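Local atomic coordinates of glycine oxidase (Bacillus cereus ATCC 14579, PDB entry 7CYX), a protein that binds FAD and probably oxidises glycine with oxygen and water to glyoxylate, ammonium and hydrogen peroxide, a step linked to thiamine diphosphate biosynthesis. Residues A[18-22]-A[341-346]; A[63-67]-A[114-118]; A[133-137]-A[239-244]; A[228-232]-A[273-277]; A[248-253]-A[287-292]. Residue numbers count along the deposited sequence, not the author numbering.

Overall arrangement
The five contacts fall into two regions, both near the FAD. Contact 1 is in the FAD-binding domain, where the side chain of Ser341 lies about 7 Å from the cofactor. Contact 2 adjoins it, with Ile343 CG2 3.8 Å from Leu65 O. Contacts 3, 4 and 5 belong to the region of the large mixed sheet. Contacts 3 and 5 have centres 13 Å apart and share a hydrophobic patch; Leu242 CD1 is 3.7 Å from Ile253 CG2. Contacts 4 and 5 reach the same sheet, and their Val232 and Tyr252 both touch the FAD. Contacts 1 and 3 are the farthest apart, with centres 34 Å apart. Along the chain, contact 1 encloses all the others.

Contact 1. Residues A[18-22]-A[341-346]; sequences SVAHF and SPISGQ
Two buried helices cross here, one from near each end of the chain. Residues 18-22 lie within helix 14-25, and residues 341-346 open helix 341-352. Both backbones are regular alpha-helix. The short axes approach to 7.9 Å at a signed crossing angle of -52°. The CA atoms of Val19 and Gly345 are 4.1 Å apart, and those of Phe22 and Gln346 6.0 Å.

Ser341 comes first. Its carbonyl O accepts a hydrogen bond from Ser18 OG at 2.9 Å, with Ser18 in the t rotamer. The same O also takes the helical bond from Gly345 N at 3.0 Å. Ser341 OG turns away to bond the carbonyl of Ile338, an FAD-binding residue. Pro342 follows, with its O 3.6 Å from Phe22 CE2. Its ring faces helices 61-70 and 73-84. Gly345 is where the two backbones come closest. Its CA is 3.4 Å from Ser18 OG, and its C is 3.5 Å from Phe22 CD2. A CB here would clash with both side chains. Gln346 finishes the segment. Its CB sits over the Phe22 ring, 4.3 Å from the centroid, in a CH-pi contact. Phe22 is in the m rotamer.

Helix 14-25 follows the glycine-rich turn of the Rossmann-type dinucleotide-binding fold. The contact packs that helix against helix 341-352, late in the chain, in the same FAD-binding domain.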
# COMPACT_ATOMS: atom_id res chain seq x y z
N SER A 18 15.81 7.51 -4.71
CA SER A 18 16.00 8.50 -3.64
C SER A 18 16.72 9.73 -4.21
O SER A 18 16.30 10.84 -4.00
CB SER A 18 16.75 7.95 -2.46
OG SER A 18 17.08 8.97 -1.52
N VAL A 19 17.79 9.48 -4.97
CA VAL A 19 18.52 10.55 -5.62
C VAL A 19 17.56 11.35 -6.52
O VAL A 19 17.53 12.56 -6.50
CB VAL A 19 19.74 9.98 -6.38
CG1 VAL A 19 20.44 11.03 -7.23
CG2 VAL A 19 20.75 9.33 -5.44
N ALA A 20 16.74 10.64 -7.31
CA ALA A 20 15.78 11.28 -8.19
C ALA A 20 14.89 12.23 -7.38
O ALA A 20 14.69 13.34 -7.76
CB ALA A 20 14.98 10.24 -8.93
N HIS A 21 14.38 11.75 -6.24
CA HIS A 21 13.46 12.51 -5.39
C HIS A 21 14.08 13.85 -4.98
O HIS A 21 13.47 14.87 -5.21
CB HIS A 21 13.07 11.73 -4.14
CG HIS A 21 12.46 12.59 -3.07
ND1 HIS A 21 11.16 13.02 -3.13
CD2 HIS A 21 12.99 13.11 -1.94
CE1 HIS A 21 10.89 13.77 -2.07
NE2 HIS A 21 12.00 13.84 -1.32
N PHE A 22 15.25 13.82 -4.33
CA PHE A 22 15.86 15.01 -3.74
C PHE A 22 16.26 16.04 -4.81
O PHE A 22 16.09 17.23 -4.57
CB PHE A 22 17.05 14.64 -2.86
CG PHE A 22 16.65 14.00 -1.56
CD1 PHE A 22 16.24 14.77 -0.48
CD2 PHE A 22 16.62 12.61 -1.44
CE1 PHE A 22 15.84 14.17 0.71
CE2 PHE A 22 16.20 12.01 -0.26
CZ PHE A 22 15.83 12.79 0.82
N SER A 341 18.94 5.10 2.39
CA SER A 341 18.52 5.68 1.14
C SER A 341 18.30 7.18 1.32
O SER A 341 18.84 7.95 0.52
CB SER A 341 17.33 4.97 0.50
OG SER A 341 16.23 4.85 1.37
N PRO A 342 17.56 7.66 2.36
CA PRO A 342 17.35 9.10 2.55
C PRO A 342 18.65 9.91 2.68
O PRO A 342 18.84 10.85 1.91
CB PRO A 342 16.52 9.20 3.84
CG PRO A 342 15.81 7.87 3.89
CD PRO A 342 16.84 6.88 3.37
N ILE A 343 19.57 9.51 3.58
CA ILE A 343 20.85 10.25 3.72
C ILE A 343 21.63 10.22 2.39
O ILE A 343 22.31 11.20 2.06
CB ILE A 343 21.71 9.75 4.90
CG1 ILE A 343 22.87 10.71 5.17
CG2 ILE A 343 22.20 8.33 4.69
CD1 ILE A 343 22.48 12.17 5.22
N SER A 344 21.50 9.13 1.62
CA SER A 344 22.27 8.98 0.37
C SER A 344 21.77 9.97 -0.70
O SER A 344 22.57 10.59 -1.42
CB SER A 344 22.21 7.56 -0.14
OG SER A 344 22.83 6.68 0.78
N GLY A 345 20.45 10.07 -0.83
CA GLY A 345 19.84 10.97 -1.79
C GLY A 345 20.12 12.42 -1.46
O GLY A 345 20.49 13.23 -2.35
N GLN A 346 19.93 12.76 -0.18
CA GLN A 346 20.13 14.11 0.31
C GLN A 346 21.58 14.51 -0.01
O GLN A 346 21.82 15.55 -0.63
CB GLN A 346 19.81 14.17 1.80
CG GLN A 346 19.55 15.58 2.31
CD GLN A 346 18.94 15.56 3.69
OE1 GLN A 346 19.57 15.16 4.66
NE2 GLN A 346 17.68 15.99 3.79

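Contact 2. Residues A[63-67]-A[114-118]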
# COMPACT_ATOMS: atom_id res chain seq x y z
N PHE A 63 27.75 4.18 10.90
CA PHE A 63 26.86 4.26 12.07
C PHE A 63 26.26 5.67 12.19
O PHE A 63 25.07 5.81 12.46
CB PHE A 63 27.60 3.90 13.36
CG PHE A 63 26.69 3.58 14.52
CD1 PHE A 63 25.95 2.40 14.53
CD2 PHE A 63 26.57 4.44 15.61
CE1 PHE A 63 25.11 2.10 15.59
CE2 PHE A 63 25.73 4.13 16.67
CZ PHE A 63 25.01 2.96 16.66
N GLU A 64 27.11 6.68 11.97
CA GLU A 64 26.72 8.08 12.14
C GLU A 64 25.87 8.54 10.96
O GLU A 64 24.94 9.32 11.15
CB GLU A 64 27.96 8.96 12.30
CG GLU A 64 27.80 10.02 13.38
CD GLU A 64 27.36 9.47 14.73
OE1 GLU A 64 26.34 9.96 15.26
OE2 GLU A 64 28.02 8.53 15.24
N LEU A 65 26.20 8.07 9.76
CA LEU A 65 25.42 8.33 8.54
C LEU A 65 24.04 7.68 8.71
O LEU A 65 23.04 8.29 8.40
CB LEU A 65 26.18 7.77 7.33
CG LEU A 65 26.28 8.67 6.09
CD1 LEU A 65 26.43 10.14 6.45
CD2 LEU A 65 27.44 8.23 5.20
N ALA A 66 24.01 6.44 9.20
CA ALA A 66 22.79 5.69 9.50
C ALA A 66 21.89 6.46 10.48
O ALA A 66 20.68 6.57 10.26
CB ALA A 66 23.15 4.34 10.07
N ARG A 67 22.49 6.92 11.58
CA ARG A 67 21.79 7.69 12.62
C ARG A 67 21.11 8.92 12.00
O ARG A 67 19.97 9.23 12.33
CB ARG A 67 22.77 8.11 13.73
CG ARG A 67 22.13 8.84 14.90
CD ARG A 67 23.11 9.07 16.05
NE ARG A 67 23.11 7.99 17.04
CZ ARG A 67 24.14 7.67 17.82
NH1 ARG A 67 23.98 6.79 18.79
NH2 ARG A 67 25.32 8.21 17.61
N TRP A 114 28.29 -1.36 24.56
CA TRP A 114 29.06 -0.38 23.76
C TRP A 114 28.10 0.62 23.10
O TRP A 114 28.42 1.79 22.97
CB TRP A 114 30.02 -1.06 22.77
CG TRP A 114 29.47 -1.59 21.48
CD1 TRP A 114 29.34 -2.90 21.14
CD2 TRP A 114 29.06 -0.83 20.32
NE1 TRP A 114 28.85 -3.03 19.86
CE2 TRP A 114 28.66 -1.78 19.34
CE3 TRP A 114 28.96 0.53 20.02
CZ2 TRP A 114 28.18 -1.39 18.09
CZ3 TRP A 114 28.48 0.92 18.79
CH2 TRP A 114 28.10 -0.04 17.84
N GLN A 115 26.92 0.15 22.71
CA GLN A 115 25.92 0.98 22.03
C GLN A 115 25.44 2.10 22.96
O GLN A 115 25.32 3.27 22.56
CB GLN A 115 24.74 0.11 21.59
CG GLN A 115 24.39 0.23 20.12
CD GLN A 115 24.02 -1.09 19.48
OE1 GLN A 115 24.52 -1.43 18.41
NE2 GLN A 115 23.15 -1.84 20.13
N GLN A 116 25.17 1.72 24.21
CA GLN A 116 24.62 2.61 25.24
C GLN A 116 25.48 3.88 25.42
O GLN A 116 24.93 4.96 25.69
CB GLN A 116 24.53 1.86 26.57
CG GLN A 116 23.29 2.23 27.37
CD GLN A 116 22.56 0.99 27.83
OE1 GLN A 116 21.41 0.78 27.47
NE2 GLN A 116 23.26 0.16 28.60
N LYS A 117 26.80 3.74 25.29
CA LYS A 117 27.73 4.85 25.48
C LYS A 117 27.59 5.90 24.37
O LYS A 117 28.13 6.99 24.52
CB LYS A 117 29.17 4.32 25.53
CG LYS A 117 29.52 3.51 26.77
CD LYS A 117 30.69 2.57 26.58
CE LYS A 117 31.23 2.03 27.88
NZ LYS A 117 31.98 3.07 28.63
N THR A 118 26.85 5.59 23.29
CA THR A 118 26.67 6.50 22.14
C THR A 118 25.38 7.34 22.27
O THR A 118 25.15 8.21 21.44
CB THR A 118 26.68 5.74 20.80
OG1 THR A 118 25.41 5.10 20.60
CG2 THR A 118 27.79 4.72 20.69
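This is a small contact near the surface, burying 187 Å² in all. It brings helix 61-70 up to residues 114-118, around the end of helix 102-116.

The aromatic part centres on Phe63, whose t rotamer carries the ring across the gap. Its CE1 is 4.3 Å from CH2 of Trp114. The Phe63 ring and the six-membered ring of Trp114 have centroids 5.8 Å apart, with their planes at 57°. This oblique pair is neither a stack nor edge-to-face. Phe63 CZ also reaches CG of Gln115 at 4.5 Å. Thr118 OG1 lies at the edge of the Phe63 ring, 4.1 Å from CE2.

The polar part centres on Arg67, one helical turn after Phe63. Its NH1 donates to Thr118 OG1 at 2.9 Å. Thr118 OG1 in turn donates to Gln115 O at 2.7 Å, so the hydroxyl links the arginine to the backbone of the other helix.

A salt bridge within the first helix helps to place the guanidinium. Arg67 NH2 bonds Glu64 OE1 at 3.1 Å, one turn back.

The far side of helix 61-70 packs on other parts: Leu65 touches helix 360-365, and Ala66 touches the FAD-binding residue Leu339. Helix 61-70 thus packs near the end of helix 102-116, with Phe63 about 13 Å from the FAD, at the surface of the FAD-dependent oxidoreductase fold.

Contact 3. Residues A[133-137]-A[239-244]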
# COMPACT_ATOMS: atom_id res chain seq x y z
N LYS A 133 5.43 -9.03 26.66
CA LYS A 133 5.25 -8.06 25.56
C LYS A 133 4.86 -8.77 24.25
O LYS A 133 4.00 -8.26 23.51
CB LYS A 133 6.51 -7.22 25.34
CG LYS A 133 6.90 -6.32 26.51
CD LYS A 133 7.97 -5.30 26.17
CE LYS A 133 7.47 -4.15 25.33
NZ LYS A 133 8.48 -3.07 25.21
N GLU A 134 5.51 -9.91 23.95
CA GLU A 134 5.27 -10.65 22.69
C GLU A 134 4.98 -12.11 23.04
O GLU A 134 5.87 -12.94 23.08
CB GLU A 134 6.47 -10.50 21.75
CG GLU A 134 6.74 -9.06 21.30
CD GLU A 134 5.79 -8.50 20.26
OE1 GLU A 134 6.10 -7.44 19.65
OE2 GLU A 134 4.72 -9.12 20.04
N PRO A 135 3.71 -12.45 23.36
CA PRO A 135 3.39 -13.75 23.95
C PRO A 135 3.56 -14.97 23.04
O PRO A 135 3.70 -16.09 23.55
CB PRO A 135 1.93 -13.60 24.41
CG PRO A 135 1.36 -12.51 23.52
CD PRO A 135 2.52 -11.60 23.19
N TYR A 136 3.56 -14.79 21.72
CA TYR A 136 3.69 -15.97 20.84
C TYR A 136 5.16 -16.42 20.76
O TYR A 136 5.46 -17.45 20.15
CB TYR A 136 3.06 -15.73 19.47
CG TYR A 136 1.55 -15.69 19.48
CD1 TYR A 136 0.81 -16.85 19.33
CD2 TYR A 136 0.87 -14.50 19.61
CE1 TYR A 136 -0.57 -16.82 19.30
CE2 TYR A 136 -0.51 -14.45 19.60
CZ TYR A 136 -1.24 -15.62 19.45
OH TYR A 136 -2.60 -15.58 19.44
N LEU A 137 6.07 -15.68 21.40
CA LEU A 137 7.47 -15.99 21.28
C LEU A 137 7.78 -17.22 22.13
O LEU A 137 7.16 -17.45 23.16
CB LEU A 137 8.33 -14.78 21.65
CG LEU A 137 8.59 -13.81 20.50
CD1 LEU A 137 9.21 -12.50 20.99
CD2 LEU A 137 9.49 -14.43 19.45
N LYS A 239 -3.71 -14.11 13.42
CA LYS A 239 -3.37 -13.81 14.80
C LYS A 239 -2.41 -12.62 14.83
O LYS A 239 -1.76 -12.33 13.83
CB LYS A 239 -2.73 -15.02 15.49
CG LYS A 239 -3.59 -16.27 15.55
CD LYS A 239 -2.78 -17.54 15.78
CE LYS A 239 -3.62 -18.76 16.10
NZ LYS A 239 -2.80 -20.00 16.11
N GLN A 240 -2.37 -11.94 15.98
CA GLN A 240 -1.44 -10.86 16.28
C GLN A 240 -0.12 -11.46 16.76
O GLN A 240 0.18 -11.44 17.95
CB GLN A 240 -2.03 -9.95 17.36
CG GLN A 240 -2.80 -8.74 16.82
CD GLN A 240 -2.23 -7.45 17.37
OE1 GLN A 240 -2.08 -7.26 18.58
NE2 GLN A 240 -1.89 -6.54 16.47
N LEU A 241 0.67 -12.00 15.84
CA LEU A 241 1.75 -12.94 16.19
C LEU A 241 2.98 -12.20 16.76
O LEU A 241 3.63 -12.71 17.65
CB LEU A 241 2.13 -13.79 14.97
CG LEU A 241 1.30 -15.04 14.73
CD1 LEU A 241 1.90 -15.88 13.62
CD2 LEU A 241 1.14 -15.87 16.00
N LEU A 242 3.29 -11.04 16.17
CA LEU A 242 4.37 -10.14 16.56
C LEU A 242 3.84 -8.72 16.37
O LEU A 242 3.22 -8.45 15.35
CB LEU A 242 5.58 -10.30 15.64
CG LEU A 242 6.71 -11.22 16.09
CD1 LEU A 242 7.85 -11.14 15.08
CD2 LEU A 242 7.20 -10.85 17.48
N LYS A 243 4.17 -7.84 17.32
CA LYS A 243 3.90 -6.41 17.22
C LYS A 243 5.10 -5.75 16.53
O LYS A 243 4.95 -4.88 15.68
CB LYS A 243 3.67 -5.83 18.63
CG LYS A 243 2.41 -4.98 18.82
CD LYS A 243 2.26 -4.39 20.23
CE LYS A 243 2.87 -3.01 20.40
NZ LYS A 243 1.96 -1.92 19.95
N ALA A 244 6.31 -6.17 16.93
CA ALA A 244 7.56 -5.59 16.48
C ALA A 244 8.46 -6.67 15.87
O ALA A 244 8.38 -7.84 16.22
CB ALA A 244 8.26 -4.92 17.64
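Two loops of the FAD-dependent oxidoreductase fold meet here. One is a type I beta turn, Glu134 to Leu137, just after helix 127-133. The other links strand 225-236 to strand 246-248.

Glu134 supplies the polar core. Its carboxylate accepts from two successive backbone amides. Lys243 N donates to both OE1 and OE2, each at 3.1 Å. Ala244 N donates to OE1 at 3.0 Å. Both amides lie in a loop; the carboxylate gives them acceptors. Glu134 O accepts from Leu137 N at 3.2 Å, which closes the turn. In the facing loop, Leu241 N is satisfied by the hydroxyl of Tyr261, and Lys239 N by Ser237 OG. Gln240 is the centre of an inverse gamma turn, and it packs on Ile168 of the second subunit.

Packing continues toward residues 239-242. Leu137 CD1 is 4.4 Å from Leu242 CD2. Tyr136 lies along the loop, with its OH 4.0 Å from Lys239 CB and its CE2 3.5 Å from the carbonyl oxygen Gln240 O. Over one face of its ring sits a methyl group in a CH-pi contact: Leu241 CD2 is 3.6 Å from the centroid of the Tyr136 ring.

Contact 4. Residues A[228-232]-A[273-277]; sequences VKGEV and NKTVQ
Lys229 and Glu231 tie strand 225-236 of the large mixed sheet to the loop leading into helix 278-291. Lys229 NZ donates to Thr275 O at 2.7 Å and to Gln277 OE1 at 2.9 Å. Its side chain is fully extended, all t. Glu231 OE2 accepts from Gln277 N at 2.8 Å. Gln277 is the N-cap residue of the helix, so the carboxylate fixes the backbone at the helix start. Glu231 OE1 forms a salt bridge with Lys268.

Residues 228-232 are extended, and 273-277 form no regular structure. Lys229 and Glu231 both point toward the loop. The CA atoms of Lys229 and Asn273 are 7.2 Å apart, and those of Glu231 and Val276 6.3 Å. Val232 points away from the loop and touches the FAD. The start of the helix is thus held against a strand that also lines the cofactor pocket.

Packing is modest. Lys229 CD lies 3.1 Å from Asn273 O. Val276 is in the t rotamer, and its CG1 is 3.9 Å from Glu231 OE2.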
# COMPACT_ATOMS: atom_id res chain seq x y z
N VAL A 228 24.93 -10.48 -3.44
CA VAL A 228 24.87 -11.48 -2.41
C VAL A 228 23.41 -11.90 -2.28
O VAL A 228 22.58 -11.16 -1.77
CB VAL A 228 25.51 -10.98 -1.10
CG1 VAL A 228 25.40 -12.00 0.01
CG2 VAL A 228 26.98 -10.58 -1.33
N LYS A 229 23.11 -13.08 -2.84
CA LYS A 229 21.75 -13.53 -3.02
C LYS A 229 21.18 -13.78 -1.62
O LYS A 229 21.86 -14.26 -0.76
CB LYS A 229 21.70 -14.76 -3.92
CG LYS A 229 20.50 -15.68 -3.72
CD LYS A 229 20.53 -16.88 -4.64
CE LYS A 229 19.24 -17.68 -4.64
NZ LYS A 229 19.30 -18.86 -5.54
N GLY A 230 19.91 -13.40 -1.42
CA GLY A 230 19.20 -13.72 -0.17
C GLY A 230 17.80 -14.17 -0.47
O GLY A 230 17.12 -13.54 -1.29
N GLU A 231 17.40 -15.29 0.15
CA GLU A 231 16.12 -15.92 -0.05
C GLU A 231 15.27 -15.63 1.18
O GLU A 231 15.80 -15.71 2.29
CB GLU A 231 16.25 -17.44 -0.20
CG GLU A 231 16.74 -17.88 -1.56
CD GLU A 231 17.62 -19.12 -1.53
OE1 GLU A 231 18.64 -19.09 -0.81
OE2 GLU A 231 17.26 -20.11 -2.23
N VAL A 232 13.99 -15.29 0.95
CA VAL A 232 13.09 -14.98 2.03
C VAL A 232 11.71 -15.59 1.76
O VAL A 232 11.33 -15.88 0.62
CB VAL A 232 13.04 -13.48 2.35
CG1 VAL A 232 13.96 -12.65 1.47
CG2 VAL A 232 11.64 -12.91 2.37
N ASN A 273 21.48 -15.37 -9.49
CA ASN A 273 20.37 -16.33 -9.52
C ASN A 273 19.22 -15.95 -8.57
O ASN A 273 19.43 -15.86 -7.36
CB ASN A 273 20.86 -17.72 -9.14
CG ASN A 273 19.90 -18.77 -9.64
OD1 ASN A 273 19.93 -19.11 -10.81
ND2 ASN A 273 19.02 -19.21 -8.77
N LYS A 274 18.01 -15.79 -9.11
CA LYS A 274 16.84 -15.35 -8.33
C LYS A 274 15.84 -16.49 -8.03
O LYS A 274 14.76 -16.21 -7.57
CB LYS A 274 16.06 -14.26 -9.06
CG LYS A 274 16.85 -13.08 -9.63
CD LYS A 274 16.78 -11.77 -8.84
CE LYS A 274 15.39 -11.29 -8.49
NZ LYS A 274 14.94 -10.18 -9.36
N THR A 275 16.19 -17.77 -8.31
CA THR A 275 15.40 -18.94 -7.86
C THR A 275 15.61 -19.18 -6.36
O THR A 275 16.63 -18.81 -5.83
CB THR A 275 15.80 -20.24 -8.58
OG1 THR A 275 17.16 -20.61 -8.26
CG2 THR A 275 15.67 -20.18 -10.09
N VAL A 276 14.71 -19.94 -5.74
CA VAL A 276 14.74 -20.27 -4.35
C VAL A 276 14.89 -21.79 -4.24
O VAL A 276 14.06 -22.53 -4.74
CB VAL A 276 13.46 -19.78 -3.64
CG1 VAL A 276 13.40 -20.18 -2.18
CG2 VAL A 276 13.26 -18.27 -3.79
N GLN A 277 15.93 -22.23 -3.53
CA GLN A 277 16.18 -23.65 -3.33
C GLN A 277 15.32 -24.14 -2.18
O GLN A 277 15.13 -23.43 -1.20
CB GLN A 277 17.66 -23.92 -3.05
CG GLN A 277 18.50 -23.95 -4.31
CD GLN A 277 18.34 -22.69 -5.12
OE1 GLN A 277 18.88 -21.65 -4.78
NE2 GLN A 277 17.60 -22.79 -6.21

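Contact 5. Residues A[248-253]-A[287-292]; sequences QERFYI and RAYTIL
Helix 278-291 packs its last turn on a beta hairpin of the large mixed sheet. Ile253 (m, t) is the apolar centre. Its CD1 meets Ile291 CG2 at 3.7 Å, Ala288 CB at 4.1 Å and Leu292 CB at 4.1 Å. Phe251 (t) packs beside it, with its CZ 4.3 Å from Ala288 CB. Tyr252, between them, lies on the opposite side of the strand and touches the FAD.

Strand 251-253 and helix 287-291 approach to 9.7 Å along their short axes, at a signed angle of -60°. The nearest CA pairs are Phe251 with Arg287 at 8.7 Å and Ile253 with Ala288 at 7.4 Å. The hairpin turns through a type I' beta turn, Gln248 to Phe251, with positive phi at Glu249 and Arg250.

Arg287 borders the core. Its side chain is extended, all t, and runs over Phe251. Its CD lies above the ring face, 3.9 Å from the centroid of Phe251, in a CH-pi contact. Phe251 CB is 3.5 Å from Arg287 CZ, over the guanidinium face.

Gln248 forms the polar edge. Its OE1 is 3.7 Å from Ile291 CD1 and accepts a weak hydrogen bond from Arg287 NE at 3.5 Å.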
# COMPACT_ATOMS: atom_id res chain seq x y z
N GLN A 248 17.85 -12.03 15.21
CA GLN A 248 18.70 -13.07 15.83
C GLN A 248 19.89 -13.34 14.92
O GLN A 248 19.71 -14.11 13.98
CB GLN A 248 17.91 -14.35 16.07
CG GLN A 248 18.61 -15.32 17.00
CD GLN A 248 18.02 -16.70 16.92
OE1 GLN A 248 17.91 -17.29 15.85
NE2 GLN A 248 17.64 -17.25 18.07
N GLU A 249 21.02 -12.69 15.19
CA GLU A 249 22.28 -12.91 14.43
C GLU A 249 22.00 -12.82 12.93
O GLU A 249 22.31 -13.80 12.23
CB GLU A 249 22.82 -14.29 14.76
CG GLU A 249 23.67 -14.36 16.01
CD GLU A 249 24.77 -15.38 15.88
OE1 GLU A 249 25.91 -14.99 15.62
OE2 GLU A 249 24.48 -16.57 16.01
N ARG A 250 21.38 -11.72 12.51
CA ARG A 250 20.98 -11.35 11.12
C ARG A 250 19.63 -11.98 10.71
O ARG A 250 18.96 -11.37 9.89
CB ARG A 250 22.10 -11.46 10.08
CG ARG A 250 23.33 -10.62 10.38
CD ARG A 250 24.53 -11.13 9.63
NE ARG A 250 25.50 -10.11 9.26
CZ ARG A 250 26.21 -10.12 8.14
NH1 ARG A 250 26.05 -11.10 7.27
NH2 ARG A 250 27.08 -9.16 7.89
N PHE A 251 19.25 -13.12 11.27
CA PHE A 251 17.96 -13.75 10.92
C PHE A 251 16.83 -12.90 11.50
O PHE A 251 16.93 -12.42 12.62
CB PHE A 251 17.92 -15.18 11.43
CG PHE A 251 16.74 -15.99 10.97
CD1 PHE A 251 16.77 -16.65 9.76
CD2 PHE A 251 15.61 -16.10 11.75
CE1 PHE A 251 15.69 -17.40 9.34
CE2 PHE A 251 14.53 -16.85 11.33
CZ PHE A 251 14.57 -17.50 10.12
N TYR A 252 15.75 -12.74 10.74
CA TYR A 252 14.68 -11.87 11.26
C TYR A 252 13.30 -12.39 10.89
O TYR A 252 13.12 -13.07 9.91
CB TYR A 252 14.80 -10.48 10.65
CG TYR A 252 14.84 -10.50 9.15
CD1 TYR A 252 13.68 -10.58 8.42
CD2 TYR A 252 16.04 -10.46 8.47
CE1 TYR A 252 13.70 -10.62 7.04
CE2 TYR A 252 16.08 -10.49 7.09
CZ TYR A 252 14.91 -10.57 6.38
OH TYR A 252 14.94 -10.61 5.02
N ILE A 253 12.36 -12.04 11.76
CA ILE A 253 10.91 -12.28 11.55
C ILE A 253 10.33 -10.88 11.67
O ILE A 253 10.58 -10.23 12.65
CB ILE A 253 10.32 -13.21 12.61
CG1 ILE A 253 11.09 -14.53 12.70
CG2 ILE A 253 8.85 -13.45 12.32
CD1 ILE A 253 10.39 -15.59 13.48
N ARG A 287 14.13 -22.62 11.42
CA ARG A 287 14.75 -21.68 12.33
C ARG A 287 13.65 -20.79 12.92
O ARG A 287 13.70 -20.45 14.11
CB ARG A 287 15.85 -20.87 11.64
CG ARG A 287 16.75 -20.12 12.61
CD ARG A 287 17.97 -19.51 11.94
NE ARG A 287 18.78 -18.65 12.80
CZ ARG A 287 19.85 -17.99 12.37
NH1 ARG A 287 20.26 -18.12 11.12
NH2 ARG A 287 20.49 -17.17 13.19
N ALA A 288 12.64 -20.46 12.11
CA ALA A 288 11.59 -19.55 12.55
C ALA A 288 10.71 -20.22 13.60
O ALA A 288 10.16 -19.53 14.47
CB ALA A 288 10.76 -19.07 11.39
N TYR A 289 10.57 -21.54 13.50
CA TYR A 289 9.72 -22.31 14.38
C TYR A 289 10.29 -22.27 15.81
O TYR A 289 9.52 -22.24 16.76
CB TYR A 289 9.54 -23.75 13.89
CG TYR A 289 8.89 -23.98 12.54
CD1 TYR A 289 8.08 -23.02 11.94
CD2 TYR A 289 9.03 -25.20 11.89
CE1 TYR A 289 7.47 -23.25 10.72
CE2 TYR A 289 8.41 -25.45 10.67
CZ TYR A 289 7.64 -24.47 10.07
OH TYR A 289 7.03 -24.69 8.86
N THR A 290 11.62 -22.27 15.96
CA THR A 290 12.25 -22.25 17.28
C THR A 290 12.06 -20.89 17.98
O THR A 290 12.20 -20.81 19.20
CB THR A 290 13.76 -22.54 17.22
OG1 THR A 290 14.36 -21.34 16.73
CG2 THR A 290 14.17 -23.71 16.36
N ILE A 291 11.79 -19.82 17.21
CA ILE A 291 11.59 -18.47 17.73
C ILE A 291 10.09 -18.24 18.00
O ILE A 291 9.73 -17.54 18.97
CB ILE A 291 12.13 -17.40 16.76
CG1 ILE A 291 13.65 -17.26 16.83
CG2 ILE A 291 11.47 -16.05 16.99
CD1 ILE A 291 14.43 -18.40 16.26
N LEU A 292 9.24 -18.79 17.13
CA LEU A 292 7.84 -18.39 17.02
C LEU A 292 7.05 -19.56 16.44
O LEU A 292 6.71 -19.57 15.26
CB LEU A 292 7.73 -17.15 16.11
CG LEU A 292 6.60 -16.18 16.42
CD1 LEU A 292 6.46 -15.13 15.31
CD2 LEU A 292 5.30 -16.92 16.62